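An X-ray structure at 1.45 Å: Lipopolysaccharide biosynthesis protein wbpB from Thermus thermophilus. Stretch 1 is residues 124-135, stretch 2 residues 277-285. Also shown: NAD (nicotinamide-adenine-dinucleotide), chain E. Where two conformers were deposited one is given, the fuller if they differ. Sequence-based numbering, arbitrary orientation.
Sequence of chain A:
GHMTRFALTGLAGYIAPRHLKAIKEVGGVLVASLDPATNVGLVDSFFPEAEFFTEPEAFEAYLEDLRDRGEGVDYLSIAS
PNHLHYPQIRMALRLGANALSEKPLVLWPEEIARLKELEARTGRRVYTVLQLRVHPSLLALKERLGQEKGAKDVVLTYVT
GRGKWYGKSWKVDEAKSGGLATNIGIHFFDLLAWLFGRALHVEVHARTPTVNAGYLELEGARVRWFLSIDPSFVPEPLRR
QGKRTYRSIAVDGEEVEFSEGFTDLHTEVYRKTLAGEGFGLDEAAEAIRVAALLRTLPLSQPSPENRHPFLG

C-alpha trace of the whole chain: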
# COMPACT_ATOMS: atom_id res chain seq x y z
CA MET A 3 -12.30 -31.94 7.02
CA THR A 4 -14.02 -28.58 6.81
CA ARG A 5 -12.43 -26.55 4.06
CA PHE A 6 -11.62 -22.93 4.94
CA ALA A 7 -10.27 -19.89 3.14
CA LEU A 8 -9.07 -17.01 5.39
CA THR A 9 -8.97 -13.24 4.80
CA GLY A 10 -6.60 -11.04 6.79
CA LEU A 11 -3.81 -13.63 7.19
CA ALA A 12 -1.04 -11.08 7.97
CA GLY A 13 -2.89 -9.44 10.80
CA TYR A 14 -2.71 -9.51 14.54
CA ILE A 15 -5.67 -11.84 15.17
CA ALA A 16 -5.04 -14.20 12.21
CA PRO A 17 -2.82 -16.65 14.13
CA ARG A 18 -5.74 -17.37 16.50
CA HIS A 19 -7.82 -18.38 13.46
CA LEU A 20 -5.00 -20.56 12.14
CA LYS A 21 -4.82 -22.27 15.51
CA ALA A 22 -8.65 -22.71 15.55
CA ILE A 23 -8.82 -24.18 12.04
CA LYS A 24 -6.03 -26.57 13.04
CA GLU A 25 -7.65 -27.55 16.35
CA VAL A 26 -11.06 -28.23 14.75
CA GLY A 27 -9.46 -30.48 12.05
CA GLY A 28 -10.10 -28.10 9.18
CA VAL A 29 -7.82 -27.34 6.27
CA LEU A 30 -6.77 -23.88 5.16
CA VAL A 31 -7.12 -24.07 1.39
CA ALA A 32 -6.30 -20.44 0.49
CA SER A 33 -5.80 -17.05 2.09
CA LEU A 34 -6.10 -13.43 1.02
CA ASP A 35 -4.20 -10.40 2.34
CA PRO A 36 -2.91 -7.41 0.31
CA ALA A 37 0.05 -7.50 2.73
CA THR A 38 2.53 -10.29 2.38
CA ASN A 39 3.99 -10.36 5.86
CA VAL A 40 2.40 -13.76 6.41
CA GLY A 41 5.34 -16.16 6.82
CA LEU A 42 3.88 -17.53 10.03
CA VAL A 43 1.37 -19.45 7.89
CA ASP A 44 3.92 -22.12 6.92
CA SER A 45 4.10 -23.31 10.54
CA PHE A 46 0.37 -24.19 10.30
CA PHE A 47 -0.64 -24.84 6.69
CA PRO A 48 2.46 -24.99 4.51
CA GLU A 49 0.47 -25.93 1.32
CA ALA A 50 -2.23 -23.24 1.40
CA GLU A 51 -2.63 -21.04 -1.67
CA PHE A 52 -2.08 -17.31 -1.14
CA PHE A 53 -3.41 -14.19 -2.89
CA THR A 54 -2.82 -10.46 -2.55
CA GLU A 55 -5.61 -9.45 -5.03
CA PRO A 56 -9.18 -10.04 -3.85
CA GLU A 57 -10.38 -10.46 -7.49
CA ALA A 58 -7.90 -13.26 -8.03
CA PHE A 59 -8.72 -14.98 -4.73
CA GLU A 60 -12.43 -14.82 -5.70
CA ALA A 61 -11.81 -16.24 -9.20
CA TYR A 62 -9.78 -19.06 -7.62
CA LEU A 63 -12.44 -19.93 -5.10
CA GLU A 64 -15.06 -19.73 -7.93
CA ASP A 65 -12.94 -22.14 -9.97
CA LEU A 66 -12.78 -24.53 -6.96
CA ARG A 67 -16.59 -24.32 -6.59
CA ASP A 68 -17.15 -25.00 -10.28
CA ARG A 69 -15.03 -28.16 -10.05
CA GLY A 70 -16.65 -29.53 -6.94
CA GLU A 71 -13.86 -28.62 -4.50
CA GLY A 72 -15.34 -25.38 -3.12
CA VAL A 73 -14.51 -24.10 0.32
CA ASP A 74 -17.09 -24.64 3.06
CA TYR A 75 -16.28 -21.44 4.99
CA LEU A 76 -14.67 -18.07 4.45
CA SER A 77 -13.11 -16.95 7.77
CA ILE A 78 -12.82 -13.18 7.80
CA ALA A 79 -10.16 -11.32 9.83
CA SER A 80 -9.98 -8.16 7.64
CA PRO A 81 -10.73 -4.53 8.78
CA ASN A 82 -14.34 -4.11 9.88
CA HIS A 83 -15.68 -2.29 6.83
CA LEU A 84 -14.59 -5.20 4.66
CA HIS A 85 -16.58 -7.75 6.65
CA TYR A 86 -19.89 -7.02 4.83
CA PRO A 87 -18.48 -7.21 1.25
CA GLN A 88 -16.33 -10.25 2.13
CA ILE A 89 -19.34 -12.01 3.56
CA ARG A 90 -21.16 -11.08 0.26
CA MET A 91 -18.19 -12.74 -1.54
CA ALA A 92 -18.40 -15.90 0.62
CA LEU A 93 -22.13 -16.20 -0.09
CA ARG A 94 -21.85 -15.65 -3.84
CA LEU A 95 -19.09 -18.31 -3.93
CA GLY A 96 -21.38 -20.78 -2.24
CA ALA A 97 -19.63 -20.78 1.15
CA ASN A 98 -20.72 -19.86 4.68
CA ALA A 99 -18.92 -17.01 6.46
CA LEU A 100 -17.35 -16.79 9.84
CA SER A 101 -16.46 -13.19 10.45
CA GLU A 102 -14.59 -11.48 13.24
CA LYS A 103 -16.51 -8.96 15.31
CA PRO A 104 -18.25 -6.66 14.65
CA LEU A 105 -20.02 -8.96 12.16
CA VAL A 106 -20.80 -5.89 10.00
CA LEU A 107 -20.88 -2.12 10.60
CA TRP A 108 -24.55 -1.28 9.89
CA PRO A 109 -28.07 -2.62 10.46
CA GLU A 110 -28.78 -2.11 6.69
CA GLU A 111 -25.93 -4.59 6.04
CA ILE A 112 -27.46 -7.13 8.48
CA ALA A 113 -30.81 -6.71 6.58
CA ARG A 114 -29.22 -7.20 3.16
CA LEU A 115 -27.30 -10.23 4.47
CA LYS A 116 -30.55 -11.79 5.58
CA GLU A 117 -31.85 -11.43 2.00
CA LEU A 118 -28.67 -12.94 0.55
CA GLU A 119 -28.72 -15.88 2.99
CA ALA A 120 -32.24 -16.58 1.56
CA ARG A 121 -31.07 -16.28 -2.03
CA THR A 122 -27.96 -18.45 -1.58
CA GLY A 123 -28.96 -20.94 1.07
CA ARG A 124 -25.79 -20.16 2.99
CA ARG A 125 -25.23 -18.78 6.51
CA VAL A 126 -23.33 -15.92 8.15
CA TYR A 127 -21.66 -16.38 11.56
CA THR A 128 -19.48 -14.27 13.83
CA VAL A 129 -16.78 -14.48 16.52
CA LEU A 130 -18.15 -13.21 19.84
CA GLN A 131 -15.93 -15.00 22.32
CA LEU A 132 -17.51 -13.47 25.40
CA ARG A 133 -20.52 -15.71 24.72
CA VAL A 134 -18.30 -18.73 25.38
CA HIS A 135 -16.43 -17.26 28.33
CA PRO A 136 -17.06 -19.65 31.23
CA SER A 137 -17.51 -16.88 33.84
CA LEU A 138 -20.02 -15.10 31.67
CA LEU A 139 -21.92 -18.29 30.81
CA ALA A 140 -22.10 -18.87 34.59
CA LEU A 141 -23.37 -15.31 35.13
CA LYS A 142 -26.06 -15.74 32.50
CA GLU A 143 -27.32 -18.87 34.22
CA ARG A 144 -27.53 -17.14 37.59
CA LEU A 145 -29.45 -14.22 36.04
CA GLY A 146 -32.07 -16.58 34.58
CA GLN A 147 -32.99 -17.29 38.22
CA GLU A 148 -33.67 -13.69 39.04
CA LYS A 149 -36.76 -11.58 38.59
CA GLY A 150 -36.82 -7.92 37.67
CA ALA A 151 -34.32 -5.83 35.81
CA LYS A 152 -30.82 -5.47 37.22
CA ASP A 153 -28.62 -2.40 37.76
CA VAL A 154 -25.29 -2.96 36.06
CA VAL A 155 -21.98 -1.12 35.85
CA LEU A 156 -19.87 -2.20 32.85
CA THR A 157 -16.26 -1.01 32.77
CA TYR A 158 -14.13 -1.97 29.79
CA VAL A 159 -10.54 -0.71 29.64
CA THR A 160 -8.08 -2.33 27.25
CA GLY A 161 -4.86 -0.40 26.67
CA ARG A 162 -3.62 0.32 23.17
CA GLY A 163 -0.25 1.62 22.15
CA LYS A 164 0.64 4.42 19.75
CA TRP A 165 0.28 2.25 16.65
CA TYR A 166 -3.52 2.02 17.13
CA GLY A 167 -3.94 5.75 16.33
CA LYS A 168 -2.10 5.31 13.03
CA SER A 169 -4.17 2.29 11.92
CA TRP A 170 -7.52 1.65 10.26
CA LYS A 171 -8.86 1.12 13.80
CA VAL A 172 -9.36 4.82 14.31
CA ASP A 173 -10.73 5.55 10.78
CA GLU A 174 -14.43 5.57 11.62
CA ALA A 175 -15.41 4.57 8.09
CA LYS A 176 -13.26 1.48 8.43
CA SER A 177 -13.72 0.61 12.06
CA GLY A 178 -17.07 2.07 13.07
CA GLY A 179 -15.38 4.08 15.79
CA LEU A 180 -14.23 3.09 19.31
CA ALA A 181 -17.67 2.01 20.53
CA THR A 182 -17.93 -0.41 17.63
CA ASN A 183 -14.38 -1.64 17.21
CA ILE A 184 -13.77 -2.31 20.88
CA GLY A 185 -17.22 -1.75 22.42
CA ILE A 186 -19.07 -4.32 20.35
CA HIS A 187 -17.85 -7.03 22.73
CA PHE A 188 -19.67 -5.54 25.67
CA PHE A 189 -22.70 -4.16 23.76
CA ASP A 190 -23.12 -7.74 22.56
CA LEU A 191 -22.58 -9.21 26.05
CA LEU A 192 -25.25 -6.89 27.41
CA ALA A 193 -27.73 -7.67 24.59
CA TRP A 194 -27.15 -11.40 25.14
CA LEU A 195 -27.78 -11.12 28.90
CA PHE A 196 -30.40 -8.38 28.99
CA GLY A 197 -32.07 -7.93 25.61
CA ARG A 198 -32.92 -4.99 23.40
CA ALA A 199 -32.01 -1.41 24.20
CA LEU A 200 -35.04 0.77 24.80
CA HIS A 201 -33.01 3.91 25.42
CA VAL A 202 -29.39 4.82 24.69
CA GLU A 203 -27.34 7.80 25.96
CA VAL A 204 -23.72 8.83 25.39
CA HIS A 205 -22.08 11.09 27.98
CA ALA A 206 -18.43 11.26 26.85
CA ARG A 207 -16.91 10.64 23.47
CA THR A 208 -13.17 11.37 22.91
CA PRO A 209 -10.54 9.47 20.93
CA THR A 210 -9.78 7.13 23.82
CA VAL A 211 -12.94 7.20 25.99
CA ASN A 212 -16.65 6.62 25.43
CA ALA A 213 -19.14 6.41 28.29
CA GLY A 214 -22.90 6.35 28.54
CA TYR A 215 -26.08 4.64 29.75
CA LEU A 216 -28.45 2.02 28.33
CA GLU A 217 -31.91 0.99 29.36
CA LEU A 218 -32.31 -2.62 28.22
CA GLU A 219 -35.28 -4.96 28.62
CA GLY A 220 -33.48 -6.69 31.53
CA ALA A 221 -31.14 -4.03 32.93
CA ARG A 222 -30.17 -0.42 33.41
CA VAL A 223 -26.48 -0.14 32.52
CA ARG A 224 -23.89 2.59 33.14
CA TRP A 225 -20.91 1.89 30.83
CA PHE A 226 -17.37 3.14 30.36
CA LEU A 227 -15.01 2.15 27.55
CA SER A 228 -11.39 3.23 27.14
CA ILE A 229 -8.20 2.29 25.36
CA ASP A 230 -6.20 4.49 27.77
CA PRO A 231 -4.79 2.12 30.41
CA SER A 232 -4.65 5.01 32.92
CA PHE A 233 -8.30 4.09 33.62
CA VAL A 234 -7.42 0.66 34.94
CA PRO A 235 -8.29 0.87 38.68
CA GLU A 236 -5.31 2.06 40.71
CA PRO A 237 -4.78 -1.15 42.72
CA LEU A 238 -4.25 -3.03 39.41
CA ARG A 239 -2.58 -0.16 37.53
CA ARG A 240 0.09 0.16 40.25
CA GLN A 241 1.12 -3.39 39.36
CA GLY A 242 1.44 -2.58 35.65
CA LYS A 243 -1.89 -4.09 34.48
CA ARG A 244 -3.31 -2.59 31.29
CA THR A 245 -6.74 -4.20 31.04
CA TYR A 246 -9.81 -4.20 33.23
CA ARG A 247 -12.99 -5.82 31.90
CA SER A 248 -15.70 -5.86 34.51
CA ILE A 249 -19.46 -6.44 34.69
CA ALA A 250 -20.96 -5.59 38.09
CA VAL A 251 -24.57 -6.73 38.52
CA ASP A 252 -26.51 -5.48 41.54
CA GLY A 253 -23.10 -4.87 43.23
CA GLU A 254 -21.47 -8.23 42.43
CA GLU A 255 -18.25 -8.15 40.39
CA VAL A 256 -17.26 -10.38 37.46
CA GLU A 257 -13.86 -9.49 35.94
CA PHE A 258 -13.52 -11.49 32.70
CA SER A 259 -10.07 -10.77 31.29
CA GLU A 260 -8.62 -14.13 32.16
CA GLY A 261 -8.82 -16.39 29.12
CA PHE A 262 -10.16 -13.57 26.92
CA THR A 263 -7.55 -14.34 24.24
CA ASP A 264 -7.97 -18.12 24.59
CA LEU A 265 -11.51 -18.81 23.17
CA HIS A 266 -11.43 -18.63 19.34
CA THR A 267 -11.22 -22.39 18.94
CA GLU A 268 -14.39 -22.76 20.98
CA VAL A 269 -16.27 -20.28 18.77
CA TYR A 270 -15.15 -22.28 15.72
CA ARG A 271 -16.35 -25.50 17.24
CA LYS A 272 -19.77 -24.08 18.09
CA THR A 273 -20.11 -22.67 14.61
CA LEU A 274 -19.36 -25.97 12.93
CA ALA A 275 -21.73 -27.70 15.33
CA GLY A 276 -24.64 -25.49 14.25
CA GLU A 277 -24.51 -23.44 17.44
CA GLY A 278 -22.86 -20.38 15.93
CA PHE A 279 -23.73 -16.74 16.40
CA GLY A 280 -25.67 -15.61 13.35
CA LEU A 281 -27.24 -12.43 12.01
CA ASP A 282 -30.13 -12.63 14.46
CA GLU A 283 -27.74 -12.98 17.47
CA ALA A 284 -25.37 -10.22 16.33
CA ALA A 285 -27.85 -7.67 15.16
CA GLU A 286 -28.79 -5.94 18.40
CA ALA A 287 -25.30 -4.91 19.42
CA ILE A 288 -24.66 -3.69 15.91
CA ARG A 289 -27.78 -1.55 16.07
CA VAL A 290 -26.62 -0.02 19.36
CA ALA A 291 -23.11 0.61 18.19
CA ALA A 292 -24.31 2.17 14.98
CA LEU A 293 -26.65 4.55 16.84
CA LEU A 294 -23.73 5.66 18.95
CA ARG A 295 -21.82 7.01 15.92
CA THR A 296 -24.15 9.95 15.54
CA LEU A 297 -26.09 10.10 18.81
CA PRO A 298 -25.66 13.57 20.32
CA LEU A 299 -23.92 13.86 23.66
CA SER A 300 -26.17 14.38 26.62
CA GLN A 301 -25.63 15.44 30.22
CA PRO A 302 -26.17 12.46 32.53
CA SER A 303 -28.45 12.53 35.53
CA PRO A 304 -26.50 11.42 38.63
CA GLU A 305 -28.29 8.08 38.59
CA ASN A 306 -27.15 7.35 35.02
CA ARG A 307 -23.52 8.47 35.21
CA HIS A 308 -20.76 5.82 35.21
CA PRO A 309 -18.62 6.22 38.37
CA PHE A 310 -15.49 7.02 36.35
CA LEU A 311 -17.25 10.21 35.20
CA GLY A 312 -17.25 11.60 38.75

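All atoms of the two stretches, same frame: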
# COMPACT_ATOMS: atom_id res chain seq x y z
N ARG A 124 -26.96 -20.07 2.11
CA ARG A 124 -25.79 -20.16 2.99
C ARG A 124 -26.04 -19.32 4.24
O ARG A 124 -27.05 -18.57 4.31
CB ARG A 124 -24.55 -19.60 2.27
CG ARG A 124 -24.34 -20.25 0.91
CD ARG A 124 -24.10 -21.72 1.02
NE ARG A 124 -23.95 -22.31 -0.31
CZ ARG A 124 -23.53 -23.54 -0.58
NH1 ARG A 124 -23.53 -23.98 -1.84
NH2 ARG A 124 -23.27 -24.37 0.43
N ARG A 125 -25.11 -19.46 5.19
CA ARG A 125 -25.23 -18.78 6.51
C ARG A 125 -24.02 -17.92 6.85
O ARG A 125 -22.87 -18.25 6.52
CB ARG A 125 -25.42 -19.82 7.61
CG ARG A 125 -26.80 -20.56 7.49
CD ARG A 125 -28.02 -19.64 7.64
NE ARG A 125 -28.00 -18.84 8.87
CZ ARG A 125 -28.24 -19.30 10.09
NH1 ARG A 125 -28.18 -18.46 11.12
NH2 ARG A 125 -28.60 -20.56 10.30
N VAL A 126 -24.32 -16.88 7.63
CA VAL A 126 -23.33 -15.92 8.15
C VAL A 126 -23.20 -16.07 9.65
O VAL A 126 -24.21 -15.89 10.35
CB VAL A 126 -23.78 -14.52 7.82
CG1 VAL A 126 -22.69 -13.51 8.27
CG2 VAL A 126 -24.10 -14.40 6.32
N TYR A 127 -21.98 -16.33 10.14
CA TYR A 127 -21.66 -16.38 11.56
C TYR A 127 -20.54 -15.48 12.02
O TYR A 127 -19.85 -14.92 11.18
CB TYR A 127 -21.33 -17.79 11.97
CG TYR A 127 -22.45 -18.75 11.65
CD1 TYR A 127 -23.58 -18.77 12.44
CD2 TYR A 127 -22.39 -19.60 10.56
CE1 TYR A 127 -24.63 -19.64 12.17
CE2 TYR A 127 -23.44 -20.50 10.29
CZ TYR A 127 -24.55 -20.50 11.11
OH TYR A 127 -25.61 -21.35 10.87
N THR A 128 -20.44 -15.24 13.32
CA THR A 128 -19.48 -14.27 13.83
C THR A 128 -18.75 -14.73 15.09
O THR A 128 -19.18 -15.61 15.85
CB THR A 128 -20.12 -12.87 13.97
OG1 THR A 128 -19.15 -11.83 14.20
CG2 THR A 128 -21.11 -12.89 15.11
N VAL A 129 -17.57 -14.17 15.32
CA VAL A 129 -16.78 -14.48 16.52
C VAL A 129 -17.14 -13.48 17.64
O VAL A 129 -16.83 -12.29 17.57
CB VAL A 129 -15.26 -14.37 16.23
CG1 VAL A 129 -14.40 -14.64 17.48
CG2 VAL A 129 -14.90 -15.31 15.11
N LEU A 130 -17.83 -14.00 18.65
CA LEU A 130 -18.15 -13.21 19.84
C LEU A 130 -17.69 -14.04 21.02
O LEU A 130 -18.47 -14.77 21.63
CB LEU A 130 -19.66 -12.93 19.94
CG LEU A 130 -20.11 -11.90 18.91
CD1 LEU A 130 -21.61 -12.01 18.56
CD2 LEU A 130 -19.69 -10.50 19.28
N GLN A 131 -16.40 -14.03 21.34
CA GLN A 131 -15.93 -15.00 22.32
C GLN A 131 -16.45 -14.78 23.72
O GLN A 131 -16.33 -15.69 24.53
CB GLN A 131 -14.40 -15.10 22.29
CG GLN A 131 -13.66 -13.95 22.96
CD GLN A 131 -13.06 -12.94 22.00
OE1 GLN A 131 -11.96 -12.42 22.26
NE2 GLN A 131 -13.70 -12.71 20.86
N LEU A 132 -16.94 -13.59 24.05
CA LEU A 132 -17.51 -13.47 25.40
C LEU A 132 -18.69 -14.42 25.63
O LEU A 132 -18.95 -14.83 26.77
CB LEU A 132 -17.90 -12.02 25.70
CG LEU A 132 -16.74 -11.03 25.81
CD1 LEU A 132 -17.28 -9.67 26.28
CD2 LEU A 132 -15.71 -11.56 26.76
N ARG A 133 -19.38 -14.79 24.56
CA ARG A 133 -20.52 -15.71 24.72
C ARG A 133 -20.10 -17.14 25.03
O ARG A 133 -20.95 -17.98 25.36
CB ARG A 133 -21.44 -15.69 23.50
CG ARG A 133 -22.05 -14.34 23.23
CD ARG A 133 -23.11 -14.47 22.15
NE ARG A 133 -23.72 -13.21 21.78
CZ ARG A 133 -24.97 -13.12 21.34
NH1 ARG A 133 -25.73 -14.21 21.25
NH2 ARG A 133 -25.46 -11.94 20.97
N VAL A 134 -18.81 -17.44 24.93
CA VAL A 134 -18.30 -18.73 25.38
C VAL A 134 -17.37 -18.62 26.59
O VAL A 134 -16.73 -19.58 27.03
CB VAL A 134 -17.66 -19.54 24.21
CG1 VAL A 134 -18.69 -19.70 23.10
CG2 VAL A 134 -16.40 -18.83 23.67
N HIS A 135 -17.26 -17.41 27.15
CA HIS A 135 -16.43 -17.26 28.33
C HIS A 135 -17.08 -17.93 29.53
O HIS A 135 -18.21 -17.61 29.86
CB HIS A 135 -16.24 -15.77 28.63
CG HIS A 135 -15.17 -15.49 29.63
ND1 HIS A 135 -15.24 -15.92 30.94
CD2 HIS A 135 -13.98 -14.86 29.51
CE1 HIS A 135 -14.15 -15.53 31.59
NE2 HIS A 135 -13.37 -14.89 30.75
N GLU A 277 -24.16 -24.21 16.26
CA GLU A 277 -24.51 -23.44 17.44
C GLU A 277 -23.88 -22.06 17.36
O GLU A 277 -23.66 -21.43 18.40
CB GLU A 277 -23.98 -24.12 18.69
CG GLU A 277 -24.66 -25.45 19.02
CD GLU A 277 -23.99 -26.16 20.18
OE1 GLU A 277 -23.34 -25.50 21.03
OE2 GLU A 277 -24.08 -27.40 20.25
N GLY A 278 -23.61 -21.61 16.14
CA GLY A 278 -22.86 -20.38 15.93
C GLY A 278 -23.71 -19.15 16.17
O GLY A 278 -24.93 -19.23 16.37
N PHE A 279 -23.05 -18.00 16.20
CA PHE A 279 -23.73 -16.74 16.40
C PHE A 279 -24.02 -16.08 15.07
O PHE A 279 -23.08 -15.60 14.40
CB PHE A 279 -22.89 -15.84 17.32
CG PHE A 279 -22.39 -16.59 18.52
CD1 PHE A 279 -23.30 -17.13 19.43
CD2 PHE A 279 -21.04 -16.77 18.73
CE1 PHE A 279 -22.87 -17.87 20.51
CE2 PHE A 279 -20.60 -17.53 19.81
CZ PHE A 279 -21.53 -18.07 20.73
N GLY A 280 -25.28 -16.09 14.65
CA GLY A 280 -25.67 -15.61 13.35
C GLY A 280 -26.16 -14.18 13.31
O GLY A 280 -25.94 -13.43 14.30
N LEU A 281 -26.77 -13.77 12.21
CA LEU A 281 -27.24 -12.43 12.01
C LEU A 281 -28.20 -12.05 13.14
O LEU A 281 -28.17 -10.93 13.62
CB LEU A 281 -27.94 -12.28 10.64
CG LEU A 281 -26.99 -12.60 9.48
CD1 LEU A 281 -27.74 -12.71 8.13
CD2 LEU A 281 -26.01 -11.46 9.36
N ASP A 282 -29.12 -12.95 13.45
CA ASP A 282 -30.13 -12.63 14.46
C ASP A 282 -29.48 -12.37 15.83
O ASP A 282 -29.99 -11.52 16.57
CB ASP A 282 -31.15 -13.76 14.60
CG ASP A 282 -32.05 -13.89 13.38
OD1 ASP A 282 -32.09 -12.99 12.52
OD2 ASP A 282 -32.75 -14.92 13.34
N GLU A 283 -28.46 -13.14 16.21
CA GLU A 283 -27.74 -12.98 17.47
C GLU A 283 -26.93 -11.68 17.48
O GLU A 283 -26.90 -10.96 18.47
CB GLU A 283 -26.82 -14.16 17.75
CG GLU A 283 -27.54 -15.41 18.22
CD GLU A 283 -28.24 -16.17 17.10
OE1 GLU A 283 -29.25 -16.85 17.40
OE2 GLU A 283 -27.83 -16.11 15.91
N ALA A 284 -26.31 -11.35 16.35
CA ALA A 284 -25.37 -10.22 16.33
C ALA A 284 -26.03 -8.86 16.14
O ALA A 284 -25.46 -7.76 16.37
CB ALA A 284 -24.36 -10.46 15.17
N ALA A 285 -27.28 -8.90 15.65
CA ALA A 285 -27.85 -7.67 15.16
C ALA A 285 -28.02 -6.59 16.24
O ALA A 285 -27.81 -5.44 15.96
CB ALA A 285 -29.26 -7.93 14.52
PA NAD E . -4.70 -5.90 11.76
O1A NAD E . -3.60 -6.46 12.58
O2A NAD E . -4.68 -4.45 11.25
O5B NAD E . -4.74 -6.93 10.56
C5B NAD E . -5.65 -6.60 9.54
C4B NAD E . -5.26 -7.41 8.28
O4B NAD E . -6.27 -7.27 7.25
C3B NAD E . -3.97 -6.79 7.68
O3B NAD E . -2.93 -7.77 7.53
C2B NAD E . -4.42 -6.16 6.35
O2B NAD E . -3.43 -6.16 5.31
C1B NAD E . -5.56 -7.17 6.01
N9A NAD E . -6.46 -6.61 4.97
C8A NAD E . -6.74 -5.35 4.53
N7A NAD E . -7.61 -5.38 3.52
C5A NAD E . -7.85 -6.70 3.23
C6A NAD E . -8.66 -7.40 2.26
N6A NAD E . -9.36 -6.70 1.31
N1A NAD E . -8.61 -8.72 2.40
C2A NAD E . -7.96 -9.48 3.27
N3A NAD E . -7.17 -8.84 4.17
C4A NAD E . -7.16 -7.51 4.15
O3 NAD E . -6.07 -6.09 12.55
PN NAD E . -6.57 -7.19 13.54
O1N NAD E . -6.38 -6.68 14.97
O2N NAD E . -5.99 -8.53 13.17
O5D NAD E . -8.15 -7.13 13.38
C5D NAD E . -8.64 -7.95 12.34
C4D NAD E . -10.13 -8.16 12.63
O4D NAD E . -10.18 -8.99 13.81
C3D NAD E . -10.96 -6.89 12.91
O3D NAD E . -12.31 -7.19 12.46
C2D NAD E . -10.97 -6.89 14.45
O2D NAD E . -12.14 -6.26 14.97
C1D NAD E . -10.91 -8.36 14.87
N1N NAD E . -10.29 -8.56 16.18
C2N NAD E . -10.90 -9.33 17.07
C3N NAD E . -10.41 -9.60 18.33
C7N NAD E . -11.26 -10.42 19.21
O7N NAD E . -12.13 -11.20 18.75
N7N NAD E . -10.94 -10.36 20.49
C4N NAD E . -9.16 -9.05 18.66
C5N NAD E . -8.51 -8.32 17.67
C6N NAD E . -9.06 -8.08 16.42
O HOH W 1 -26.77 -16.15 10.33
O HOH W 2 -28.25 -18.26 14.16
O HOH W 3 -20.31 -18.03 15.42

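Which polar bonds join the stretches directly? The backbone makes the firmest one: Thr-128 N donates to Phe-279 O at 2.9 Å. A weak bond joins the side chain of Arg-133 to the helix, from NH2 to Glu-283 O at 3.0 Å.

What completes the pairing where direct bonds are lacking? Water does. Water 3 donates to Thr-128 O and accepts from Phe-279 N, while water 1 accepts from Arg-125 NH1 and Leu-281 N and donates to Val-126 O. Water 2 links Arg-125 NH1 to the carboxylate of Glu-283, whose OE2 also accepts a hydrogen bond at 2.8 Å from the N of Gly-280, the N-cap position right before the helix.

Why are there glycines beside Tyr-127? The tyrosine ring lies against Gly-278, where an ideal CB would sit 2.9 Å from Tyr-127 CD1, a clash. At Gly-280 a CB would likewise crowd Arg-125 NH1. Gly-280 CA instead approaches Val-126 O to 3.3 Å in a CA-H...O contact.

What fills the buried center? Phe-279 does, covered more than any other residue here. Arg-133 CD lies over one face of its ring, 4.0 Å from the centroid, so the arginine's aliphatic part packs while its guanidinium reaches Glu-283. Val-134 CG1 meets Phe-279 CZ at the ring edge, 4.0 Å away. Farther along, Val-126 CG1 packs against Leu-281 CD2 at 4.1 Å.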